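Local coordinates for protein Hpy188I (Helicobacter pylori, PDB 3OQG) that probably cuts double-stranded DNA at a specific short sequence, acting as a metal-dependent restriction endonuclease of the GIY-YIG nuclease family, at residues T92-V95 / Q96-N99; T110-T113 / T114-F117; D150-T154 / S155-E159. One frame throughout, in Å; residues are numbered along the deposited sequence. Where two conformers were deposited one is given.

Contact 1 of 3, residues T92-V95 / Q96-N99; sequences TKRV and QSYN. With nucleotides of chain C.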
loop_
_atom_site.group_PDB
_atom_site.type_symbol
_atom_site.label_atom_id
_atom_site.label_comp_id
_atom_site.label_asym_id
_atom_site.label_seq_id
_atom_site.Cartn_x
_atom_site.Cartn_y
_atom_site.Cartn_z
ATOM N N THR A 92 -5.606 4.325 -14.674
ATOM C CA THR A 92 -5.496 5.772 -14.656
ATOM C C THR A 92 -5.090 6.262 -13.261
ATOM O O THR A 92 -4.237 7.131 -13.135
ATOM C CB THR A 92 -6.813 6.443 -15.105
ATOM O OG1 THR A 92 -7.910 5.945 -14.330
ATOM C CG2 THR A 92 -7.059 6.158 -16.580
ATOM N N LYS A 93 -5.717 5.705 -12.229
ATOM C CA LYS A 93 -5.378 6.051 -10.844
ATOM C C LYS A 93 -3.963 5.579 -10.465
ATOM O O LYS A 93 -3.216 6.281 -9.752
ATOM C CB LYS A 93 -6.437 5.512 -9.873
ATOM C CG LYS A 93 -7.781 6.237 -9.972
ATOM C CD LYS A 93 -8.639 5.844 -8.789
ATOM C CE LYS A 93 -10.052 6.285 -8.927
ATOM N NZ LYS A 93 -10.824 5.822 -7.728
ATOM N N ARG A 94 -3.577 4.392 -10.926
ATOM C CA ARG A 94 -2.230 3.912 -10.657
ATOM C C ARG A 94 -1.194 4.828 -11.304
ATOM O O ARG A 94 -0.155 5.099 -10.717
ATOM C CB ARG A 94 -2.022 2.455 -11.104
ATOM C CG ARG A 94 -0.614 1.903 -10.785
ATOM C CD ARG A 94 -0.357 1.852 -9.268
ATOM N NE ARG A 94 1.000 1.496 -8.840
ATOM C CZ ARG A 94 1.961 2.370 -8.540
ATOM N NH1 ARG A 94 1.763 3.654 -8.662
ATOM N NH2 ARG A 94 3.132 1.937 -8.075
ATOM N N VAL A 95 -1.460 5.281 -12.530
ATOM C CA VAL A 95 -0.569 6.253 -13.175
ATOM C C VAL A 95 -0.531 7.589 -12.415
ATOM O O VAL A 95 0.534 8.160 -12.251
ATOM C CB VAL A 95 -0.939 6.439 -14.654
ATOM C CG1 VAL A 95 -0.103 7.601 -15.287
ATOM C CG2 VAL A 95 -0.733 5.113 -15.379
ATOM N N GLN A 96 -1.693 8.089 -11.996
ATOM C CA GLN A 96 -1.832 9.243 -11.080
ATOM C C GLN A 96 -0.862 9.073 -9.897
ATOM O O GLN A 96 -0.051 9.951 -9.576
ATOM C CB GLN A 96 -3.299 9.241 -10.629
ATOM C CG GLN A 96 -3.820 10.440 -9.919
ATOM C CD GLN A 96 -5.355 10.280 -9.831
ATOM O OE1 GLN A 96 -5.918 10.206 -8.749
ATOM N NE2 GLN A 96 -6.010 10.103 -11.008
ATOM N N SER A 97 -0.905 7.898 -9.293
ATOM C CA SER A 97 0.009 7.557 -8.193
ATOM C C SER A 97 1.486 7.626 -8.636
ATOM O O SER A 97 2.310 8.273 -7.979
ATOM C CB SER A 97 -0.362 6.183 -7.617
ATOM O OG SER A 97 0.439 5.874 -6.471
ATOM N N TYR A 98 1.854 6.993 -9.745
ATOM C CA TYR A 98 3.234 7.159 -10.283
ATOM C C TYR A 98 3.622 8.615 -10.459
ATOM O O TYR A 98 4.767 9.010 -10.187
ATOM C CB TYR A 98 3.405 6.427 -11.611
ATOM C CG TYR A 98 3.607 4.943 -11.450
ATOM C CD1 TYR A 98 4.695 4.444 -10.746
ATOM C CD2 TYR A 98 2.730 4.031 -12.027
ATOM C CE1 TYR A 98 4.906 3.101 -10.626
ATOM C CE2 TYR A 98 2.935 2.670 -11.906
ATOM C CZ TYR A 98 4.006 2.203 -11.189
ATOM O OH TYR A 98 4.223 0.841 -11.059
ATOM N N ASN A 99 2.674 9.440 -10.907
ATOM C CA ASN A 99 2.941 10.867 -11.066
ATOM C C ASN A 99 3.212 11.622 -9.751
ATOM O O ASN A 99 3.565 12.807 -9.786
ATOM C CB ASN A 99 1.824 11.533 -11.871
ATOM C CG ASN A 99 1.905 11.209 -13.335
ATOM O OD1 ASN A 99 2.982 10.835 -13.836
ATOM N ND2 ASN A 99 0.770 11.358 -14.059
ATOM P P DG C 6 3.270 -1.775 -7.170
ATOM O OP1 DG C 6 2.866 -2.863 -8.084
ATOM O OP2 DG C 6 4.126 -0.665 -7.666
ATOM O "O5'" DG C 6 1.959 -1.167 -6.506
ATOM C "C5'" DG C 6 1.293 -1.899 -5.481
ATOM C "C4'" DG C 6 0.384 -0.997 -4.683
ATOM O "O4'" DG C 6 1.146 0.008 -3.970
ATOM C "C3'" DG C 6 -0.646 -0.234 -5.520
ATOM O "O3'" DG C 6 -1.933 -0.399 -4.929
ATOM C "C2'" DG C 6 -0.198 1.212 -5.413
ATOM C "C1'" DG C 6 0.400 1.207 -4.025
ATOM N N9 DG C 6 1.278 2.333 -3.721
ATOM C C8 DG C 6 2.454 2.691 -4.342
ATOM N N7 DG C 6 2.964 3.799 -3.870
ATOM C C5 DG C 6 2.083 4.184 -2.864
ATOM C C6 DG C 6 2.096 5.317 -2.005
ATOM O O6 DG C 6 2.915 6.250 -1.964
ATOM N N1 DG C 6 1.004 5.309 -1.134
ATOM C C2 DG C 6 0.025 4.346 -1.106
ATOM N N2 DG C 6 -0.963 4.515 -0.211
ATOM N N3 DG C 6 0.003 3.293 -1.899
ATOM C C4 DG C 6 1.050 3.280 -2.749
ATOM P P DA C 7 -3.212 0.282 -5.598
ATOM O OP1 DA C 7 -4.240 -0.772 -5.735
ATOM O OP2 DA C 7 -2.799 1.067 -6.792
ATOM O "O5'" DA C 7 -3.703 1.315 -4.490
ATOM C "C5'" DA C 7 -3.996 0.854 -3.171
ATOM C "C4'" DA C 7 -4.640 1.948 -2.351
ATOM O "O4'" DA C 7 -3.676 2.986 -2.060
ATOM C "C3'" DA C 7 -5.841 2.640 -2.989
ATOM O "O3'" DA C 7 -6.870 2.811 -2.008
ATOM C "C2'" DA C 7 -5.285 3.975 -3.454
ATOM C "C1'" DA C 7 -4.149 4.252 -2.485
ATOM N N9 DA C 7 -3.024 4.963 -3.096
ATOM C C8 DA C 7 -2.224 4.518 -4.124
ATOM N N7 DA C 7 -1.297 5.372 -4.481
ATOM C C5 DA C 7 -1.492 6.453 -3.632
ATOM C C6 DA C 7 -0.838 7.692 -3.511
ATOM N N6 DA C 7 0.195 8.069 -4.277
ATOM N N1 DA C 7 -1.284 8.545 -2.565
ATOM C C2 DA C 7 -2.321 8.167 -1.797
ATOM N N3 DA C 7 -3.017 7.038 -1.818
ATOM C C4 DA C 7 -2.550 6.211 -2.770
ATOM P P DC C 9 -10.159 9.370 0.027
ATOM O OP1 DC C 9 -10.675 9.513 1.415
ATOM O OP2 DC C 9 -11.070 8.887 -1.041
ATOM O "O5'" DC C 9 -9.535 10.765 -0.418
ATOM C "C5'" DC C 9 -8.531 11.405 0.367
ATOM C "C4'" DC C 9 -7.994 12.623 -0.349
ATOM O "O4'" DC C 9 -7.177 12.284 -1.496
ATOM C "C3'" DC C 9 -9.044 13.620 -0.855
ATOM O "O3'" DC C 9 -8.930 14.846 -0.154
ATOM C "C2'" DC C 9 -8.659 13.864 -2.305
ATOM C "C1'" DC C 9 -7.210 13.421 -2.336
ATOM N N1 DC C 9 -6.728 13.047 -3.675
ATOM C C2 DC C 9 -5.739 13.830 -4.261
ATOM O O2 DC C 9 -5.268 14.781 -3.612
ATOM N N3 DC C 9 -5.316 13.535 -5.509
ATOM C C4 DC C 9 -5.841 12.500 -6.161
ATOM N N4 DC C 9 -5.402 12.260 -7.399
ATOM C C5 DC C 9 -6.840 11.668 -5.573
ATOM C C6 DC C 9 -7.248 11.975 -4.339
#

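Contact 2 of 3, residues T110-T113 / T114-F117; sequences TCST and TNYF. With nucleotides of chain D; nucleotides of chain C.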
loop_
_atom_site.group_PDB
_atom_site.type_symbol
_atom_site.label_atom_id
_atom_site.label_comp_id
_atom_site.label_asym_id
_atom_site.label_seq_id
_atom_site.Cartn_x
_atom_site.Cartn_y
_atom_site.Cartn_z
ATOM N N THR A 110 7.140 12.535 1.018
ATOM C CA THR A 110 5.713 12.293 0.968
ATOM C C THR A 110 5.248 11.365 -0.153
ATOM O O THR A 110 4.085 10.964 -0.155
ATOM C CB THR A 110 4.931 13.622 0.855
ATOM O OG1 THR A 110 5.375 14.331 -0.310
ATOM C CG2 THR A 110 5.151 14.476 2.112
ATOM N N CYS A 111 6.129 11.037 -1.095
ATOM C CA CYS A 111 5.828 10.031 -2.102
ATOM C C CYS A 111 6.480 8.720 -1.747
ATOM O O CYS A 111 7.437 8.690 -0.956
ATOM C CB CYS A 111 6.279 10.489 -3.499
ATOM S SG CYS A 111 8.058 10.572 -3.733
ATOM N N SER A 112 5.981 7.625 -2.321
ATOM C CA SER A 112 6.638 6.339 -2.139
ATOM C C SER A 112 7.968 6.336 -2.894
ATOM O O SER A 112 8.125 6.996 -3.945
ATOM C CB SER A 112 5.790 5.165 -2.616
ATOM O OG SER A 112 5.501 5.262 -4.002
ATOM N N THR A 113 8.940 5.615 -2.353
ATOM C CA THR A 113 10.219 5.440 -3.058
ATOM C C THR A 113 10.039 4.758 -4.425
ATOM O O THR A 113 10.740 5.109 -5.374
ATOM C CB THR A 113 11.322 4.707 -2.216
ATOM O OG1 THR A 113 10.954 3.339 -2.047
ATOM C CG2 THR A 113 11.533 5.385 -0.865
ATOM N N THR A 114 9.068 3.854 -4.526
ATOM C CA THR A 114 8.707 3.204 -5.786
ATOM C C THR A 114 8.257 4.211 -6.828
ATOM O O THR A 114 8.715 4.180 -7.976
ATOM C CB THR A 114 7.547 2.191 -5.583
ATOM O OG1 THR A 114 7.967 1.160 -4.696
ATOM C CG2 THR A 114 7.127 1.557 -6.898
ATOM N N ASN A 115 7.318 5.065 -6.454
ATOM C CA ASN A 115 6.782 6.009 -7.433
ATOM C C ASN A 115 7.880 6.974 -7.902
ATOM O O ASN A 115 7.966 7.311 -9.081
ATOM C CB ASN A 115 5.562 6.740 -6.904
ATOM C CG ASN A 115 4.334 5.875 -6.902
ATOM O OD1 ASN A 115 4.248 4.906 -7.652
ATOM N ND2 ASN A 115 3.361 6.226 -6.062
ATOM N N TYR A 116 8.740 7.375 -6.978
ATOM C CA TYR A 116 9.915 8.195 -7.319
ATOM C C TYR A 116 10.855 7.495 -8.303
ATOM O O TYR A 116 11.205 8.049 -9.343
ATOM C CB TYR A 116 10.656 8.565 -6.053
ATOM C CG TYR A 116 11.990 9.202 -6.285
ATOM C CD1 TYR A 116 12.104 10.505 -6.746
ATOM C CD2 TYR A 116 13.161 8.480 -6.058
ATOM C CE1 TYR A 116 13.381 11.084 -6.962
ATOM C CE2 TYR A 116 14.418 9.051 -6.255
ATOM C CZ TYR A 116 14.527 10.330 -6.720
ATOM O OH TYR A 116 15.809 10.861 -6.895
ATOM N N PHE A 117 11.266 6.280 -7.972
ATOM C CA PHE A 117 12.155 5.519 -8.844
ATOM C C PHE A 117 11.523 5.311 -10.238
ATOM O O PHE A 117 12.178 5.503 -11.262
ATOM C CB PHE A 117 12.539 4.183 -8.202
ATOM C CG PHE A 117 13.124 3.202 -9.192
ATOM C CD1 PHE A 117 14.416 3.363 -9.657
ATOM C CD2 PHE A 117 12.337 2.195 -9.735
ATOM C CE1 PHE A 117 14.935 2.505 -10.626
ATOM C CE2 PHE A 117 12.849 1.340 -10.707
ATOM C CZ PHE A 117 14.150 1.496 -11.152
ATOM P P DT D 3 3.020 17.121 0.059
ATOM O OP1 DT D 3 3.624 18.042 1.052
ATOM O OP2 DT D 3 3.904 16.254 -0.759
ATOM O "O5'" DT D 3 1.950 16.201 0.792
ATOM C "C5'" DT D 3 0.688 16.742 1.168
ATOM C "C4'" DT D 3 -0.244 15.648 1.637
ATOM O "O4'" DT D 3 -0.580 14.761 0.534
ATOM C "C3'" DT D 3 0.293 14.742 2.747
ATOM O "O3'" DT D 3 -0.810 14.343 3.568
ATOM C "C2'" DT D 3 0.818 13.551 1.966
ATOM C "C1'" DT D 3 -0.254 13.423 0.890
ATOM N N1 DT D 3 0.200 12.706 -0.327
ATOM C C2 DT D 3 -0.560 11.655 -0.796
ATOM O O2 DT D 3 -1.638 11.340 -0.324
ATOM N N3 DT D 3 -0.007 10.980 -1.850
ATOM C C4 DT D 3 1.197 11.247 -2.479
ATOM O O4 DT D 3 1.593 10.510 -3.391
ATOM C C5 DT D 3 1.913 12.399 -1.975
ATOM C C7 DT D 3 3.207 12.794 -2.620
ATOM C C6 DT D 3 1.382 13.065 -0.942
ATOM P P DT C 5 9.130 -2.170 -4.895
ATOM O OP1 DT C 5 9.151 -3.411 -5.698
ATOM O OP2 DT C 5 9.597 -0.895 -5.489
ATOM O "O5'" DT C 5 7.636 -1.962 -4.406
ATOM C "C5'" DT C 5 6.826 -3.069 -4.048
ATOM C "C4'" DT C 5 5.388 -2.623 -3.977
ATOM O "O4'" DT C 5 5.223 -1.786 -2.815
ATOM C "C3'" DT C 5 4.985 -1.780 -5.187
ATOM O "O3'" DT C 5 4.018 -2.495 -5.954
ATOM C "C2'" DT C 5 4.476 -0.465 -4.606
ATOM C "C1'" DT C 5 4.338 -0.726 -3.108
ATOM N N1 DT C 5 4.715 0.410 -2.244
ATOM C C2 DT C 5 3.771 0.921 -1.380
ATOM O O2 DT C 5 2.624 0.507 -1.317
ATOM N N3 DT C 5 4.220 1.944 -0.588
ATOM C C4 DT C 5 5.485 2.501 -0.579
ATOM O O4 DT C 5 5.746 3.418 0.199
ATOM C C5 DT C 5 6.418 1.928 -1.519
ATOM C C7 DT C 5 7.811 2.471 -1.577
ATOM C C6 DT C 5 5.991 0.927 -2.296
ATOM P P DG C 6 3.270 -1.775 -7.170
ATOM O OP1 DG C 6 2.866 -2.863 -8.084
ATOM O OP2 DG C 6 4.126 -0.665 -7.666
ATOM O "O5'" DG C 6 1.959 -1.167 -6.506
ATOM C "C5'" DG C 6 1.293 -1.899 -5.481
ATOM C "C4'" DG C 6 0.384 -0.997 -4.683
ATOM O "O4'" DG C 6 1.146 0.008 -3.970
ATOM C "C3'" DG C 6 -0.646 -0.234 -5.520
ATOM O "O3'" DG C 6 -1.933 -0.399 -4.929
ATOM C "C2'" DG C 6 -0.198 1.212 -5.413
ATOM C "C1'" DG C 6 0.400 1.207 -4.025
ATOM N N9 DG C 6 1.278 2.333 -3.721
ATOM C C8 DG C 6 2.454 2.691 -4.342
ATOM N N7 DG C 6 2.964 3.799 -3.870
ATOM C C5 DG C 6 2.083 4.184 -2.864
ATOM C C6 DG C 6 2.096 5.317 -2.005
ATOM O O6 DG C 6 2.915 6.250 -1.964
ATOM N N1 DG C 6 1.004 5.309 -1.134
ATOM C C2 DG C 6 0.025 4.346 -1.106
ATOM N N2 DG C 6 -0.963 4.515 -0.211
ATOM N N3 DG C 6 0.003 3.293 -1.899
ATOM C C4 DG C 6 1.050 3.280 -2.749
HETATM O O HOH W 1 3.533 8.221 -3.815
#

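Contact 3 of 3, residues D150-T154 / S155-E159; sequences DSFST and SKRAE. With NA (sodium ion), chain E; nucleotides of chain C.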
loop_
_atom_site.group_PDB
_atom_site.type_symbol
_atom_site.label_atom_id
_atom_site.label_comp_id
_atom_site.label_asym_id
_atom_site.label_seq_id
_atom_site.Cartn_x
_atom_site.Cartn_y
_atom_site.Cartn_z
ATOM N N ASP A 150 -15.733 -7.191 -6.115
ATOM C CA ASP A 150 -14.901 -6.065 -6.522
ATOM C C ASP A 150 -13.430 -6.432 -6.447
ATOM O O ASP A 150 -13.087 -7.608 -6.242
ATOM C CB ASP A 150 -15.250 -4.831 -5.677
ATOM C CG ASP A 150 -15.088 -5.072 -4.195
ATOM O OD1 ASP A 150 -14.228 -5.887 -3.811
ATOM O OD2 ASP A 150 -15.847 -4.455 -3.425
ATOM N N SER A 151 -12.574 -5.418 -6.574
ATOM C CA SER A 151 -11.138 -5.616 -6.653
ATOM C C SER A 151 -10.478 -5.613 -5.287
ATOM O O SER A 151 -9.295 -5.897 -5.191
ATOM C CB SER A 151 -10.527 -4.499 -7.473
ATOM O OG SER A 151 -10.854 -3.246 -6.900
ATOM N N PHE A 152 -11.234 -5.292 -4.238
ATOM C CA PHE A 152 -10.669 -5.074 -2.900
ATOM C C PHE A 152 -10.415 -6.389 -2.172
ATOM O O PHE A 152 -11.179 -7.370 -2.337
ATOM C CB PHE A 152 -11.647 -4.252 -2.038
ATOM C CG PHE A 152 -11.615 -2.763 -2.279
ATOM C CD1 PHE A 152 -11.334 -2.217 -3.519
ATOM C CD2 PHE A 152 -11.894 -1.899 -1.223
ATOM C CE1 PHE A 152 -11.307 -0.833 -3.685
ATOM C CE2 PHE A 152 -11.893 -0.531 -1.383
ATOM C CZ PHE A 152 -11.592 0.013 -2.616
ATOM N N SER A 153 -9.389 -6.407 -1.334
ATOM C CA SER A 153 -9.253 -7.467 -0.314
ATOM C C SER A 153 -10.442 -7.363 0.626
ATOM O O SER A 153 -11.022 -6.286 0.780
ATOM C CB SER A 153 -7.960 -7.330 0.481
ATOM O OG SER A 153 -7.955 -6.194 1.323
ATOM N N THR A 154 -10.816 -8.469 1.266
ATOM C CA THR A 154 -11.998 -8.449 2.135
ATOM C C THR A 154 -11.750 -7.573 3.363
ATOM O O THR A 154 -12.676 -6.919 3.855
ATOM C CB THR A 154 -12.481 -9.870 2.545
ATOM O OG1 THR A 154 -11.460 -10.537 3.291
ATOM C CG2 THR A 154 -12.846 -10.690 1.308
ATOM N N SER A 155 -10.501 -7.519 3.831
ATOM C CA SER A 155 -10.159 -6.670 4.967
ATOM C C SER A 155 -10.265 -5.185 4.606
ATOM O O SER A 155 -10.741 -4.398 5.422
ATOM C CB SER A 155 -8.797 -7.008 5.569
ATOM O OG SER A 155 -7.708 -6.683 4.727
ATOM N N LYS A 156 -9.831 -4.810 3.400
ATOM C CA LYS A 156 -9.992 -3.420 2.941
ATOM C C LYS A 156 -11.458 -3.038 2.753
ATOM O O LYS A 156 -11.871 -1.959 3.190
ATOM C CB LYS A 156 -9.193 -3.120 1.672
ATOM C CG LYS A 156 -9.174 -1.601 1.333
ATOM C CD LYS A 156 -8.120 -1.229 0.311
ATOM C CE LYS A 156 -8.457 0.129 -0.340
ATOM N NZ LYS A 156 -8.435 1.253 0.611
ATOM N N ARG A 157 -12.247 -3.891 2.114
ATOM C CA ARG A 157 -13.669 -3.585 1.957
ATOM C C ARG A 157 -14.342 -3.464 3.325
ATOM O O ARG A 157 -15.109 -2.538 3.546
ATOM C CB ARG A 157 -14.374 -4.621 1.079
ATOM C CG ARG A 157 -15.886 -4.414 0.946
ATOM C CD ARG A 157 -16.238 -3.020 0.407
ATOM N NE ARG A 157 -15.751 -2.823 -0.966
ATOM C CZ ARG A 157 -15.417 -1.643 -1.512
ATOM N NH1 ARG A 157 -15.481 -0.500 -0.819
ATOM N NH2 ARG A 157 -14.975 -1.601 -2.765
ATOM N N ALA A 158 -14.023 -4.375 4.244
ATOM C CA ALA A 158 -14.598 -4.356 5.588
ATOM C C ALA A 158 -14.271 -3.050 6.298
ATOM O O ALA A 158 -15.139 -2.464 6.938
ATOM C CB ALA A 158 -14.103 -5.556 6.429
ATOM N N GLU A 159 -13.019 -2.603 6.178
ATOM C CA GLU A 159 -12.570 -1.347 6.774
ATOM C C GLU A 159 -13.356 -0.175 6.185
ATOM O O GLU A 159 -13.743 0.749 6.904
ATOM C CB GLU A 159 -11.097 -1.138 6.492
ATOM C CG GLU A 159 -10.537 0.227 6.900
ATOM C CD GLU A 159 -9.274 0.546 6.155
ATOM O OE1 GLU A 159 -9.348 0.843 4.946
ATOM O OE2 GLU A 159 -8.181 0.475 6.750
HETATM NA NA NA E . -6.527 2.017 6.313
ATOM P P DA C 8 -8.260 3.504 -2.407
ATOM O OP1 DA C 8 -9.274 2.976 -1.449
ATOM O OP2 DA C 8 -8.488 3.355 -3.867
ATOM O "O5'" DA C 8 -8.023 5.034 -2.060
ATOM C "C5'" DA C 8 -7.594 5.401 -0.755
ATOM C "C4'" DA C 8 -7.227 6.861 -0.720
ATOM O "O4'" DA C 8 -6.166 7.125 -1.652
ATOM C "C3'" DA C 8 -8.361 7.811 -1.103
ATOM O "O3'" DA C 8 -8.888 8.391 0.097
ATOM C "C2'" DA C 8 -7.697 8.842 -2.007
ATOM C "C1'" DA C 8 -6.216 8.500 -1.942
ATOM N N9 DA C 8 -5.470 8.726 -3.178
ATOM C C8 DA C 8 -5.512 8.009 -4.352
ATOM N N7 DA C 8 -4.701 8.470 -5.279
ATOM C C5 DA C 8 -4.093 9.563 -4.676
ATOM C C6 DA C 8 -3.135 10.483 -5.133
ATOM N N6 DA C 8 -2.587 10.439 -6.355
ATOM N N1 DA C 8 -2.753 11.461 -4.287
ATOM C C2 DA C 8 -3.300 11.502 -3.061
ATOM N N3 DA C 8 -4.197 10.689 -2.513
ATOM C C4 DA C 8 -4.559 9.729 -3.383
HETATM O O HOH W 2 -6.702 1.604 4.002
HETATM O O HOH W 3 -7.512 4.146 5.236
HETATM O O HOH W 4 -6.633 3.481 8.185
#

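Contact 1 of 3, residues T92-V95 / Q96-N99
Four successive i to i+4 backbone bonds, from Q96 N to T92 O through to N99 N to V95 O, run along the alpha-helix 91-98 of this GIY-YIG nuclease. The helix illustrates how a short helix can serve both packing and DNA reading. R94 and Y98, a turn apart, form a cation-pi stack: the guanidinium lies almost flat on the ring, planes 13° apart, with R94 CZ 3.5 Å from the ring centroid and NH1 over the middle of its face. CG of R94 runs anti to the backbone N, and a turn about CB-CG (chi2 64°) folds the guanidinium back over the ring. Its other face meets C2' of DG6 of chain C, so the flat group is sandwiched between tyrosine and deoxyribose. Its rotation is further fixed by R94 NH2, which donates to OP2 of DG6 at 2.8 Å with an N-H...O angle of 162°. The hydroxyl of Y98 is held by Y73 and K83, while OD1 of N99 bonds to the backbone N of L56 in strand 55-60. S97 works on the base: with OG anti to the backbone N, the hydroxyl reaches the major-groove edge of the adenine and donates from S97 OG to N7 of DA7 of chain C at 2.7 Å.

Contact 2 of 3, residues T110-T113 / T114-F117
S112 and N115 meet over the same guanine where the loop after helix 103-108 turns into helix 113-125, though only S112 bonds to it directly; N115 reaches it through a water. OG of S112 sits between its own backbone N and carbonyl carbon (chi1 61°), a rotation that lets the oxygen do two jobs. S112 OG accepts from the backbone N of N115 at 3.1 Å, and it donates to N7 of DG6 of chain C at 2.9 Å. The amide of N115 lies against that same hydroxyl, but its polar atoms are spent elsewhere, OD1 on R94 NH1 and ND2 on S97 OG, which tie it to the neighbouring helix. ND2 of N115 also gives a hydrogen to a water 3.0 Å away; S112 N donates to this water as well, and the water in turn donates to O6 of DG6 and to O4 of DT3 of chain D. One water thus links loop, helix and both DNA strands. T114, next in the helix, has OG1 beside its backbone N, and T114 OG1 donates to OP2 of DT5 of chain C at 2.7 Å; OG1 of T113 has a phosphate of its own. On the side away from the bases, SG of C111 rests against CB of Y116 at 4.0 Å, while the phenol ring leads off from the loop. Backbone bonds from Y116 N to S112 O and from F117 N to T113 O continue the first turn. S112 is therefore a classic serine N-cap, here doubling as a direct reader of a guanine at a protein-DNA interface.

Contact 3 of 3, residues D150-T154 / S155-E159
F152 is overlapped on one face by the guanidinium of R157, which lies nearly flat on it, with planes 10° apart and NH2 over the ring centre. CZ of R157 is 3.9 Å from the ring centroid, a cation-pi contact. Across the opposite face runs the aliphatic chain of K156, whose CE makes a CH-pi contact. R157 reaches the ring by bending at both chi2 and chi3, and D150 holds it there side-on: NE and NH2 of R157 both grip D150 OD2, NE at 3.0 Å, with the oxygen near the guanidinium plane. OD1 of D150 meanwhile accepts from F152 N, an Asx turn, and takes a further bond from Y141. S153 is the N-cap of helix 154-170, its OG accepting from K156 N at 3.1 Å. Beyond the ring, K156 NZ donates to OP1 of DA8 of chain C at 2.8 Å. Nearby, E159 OE2 binds a sodium ion at 2.3 Å, alongside three waters and DNA phosphates, and meets H86 of the second subunit; the same glutamate has been seen to bind calcium. The salt bridge and stack thus tie the D150-F152 loop to R157 in the first turn of a helix whose lysine probably offsets phosphate charge close to a metal-binding carboxylate.

Along the chain the three contacts follow in series: contact 1 on helix 91-98, contact 2 at the start of helix 113-125, and contact 3 at the start of helix 154-170, after the small two-stranded sheet 140-143/146-149. Contacts 1 and 2 have centres 12 Å apart and touch directly, with N115 lodged against the first helix, so they join into one DNA-contacting unit, with side chains packed on strands 55-60 and 80-87 of the five-stranded antiparallel sheet. Contact 3 stands apart, its centre 20 Å from contact 1 and 24 Å from contact 2. All three nevertheless meet DNA strand C within DT5 to DC9, contacts 1 and 2 sharing DG6, and contacts 2 and 3 also touch the second subunit, consistent with a dimer that embraces its target.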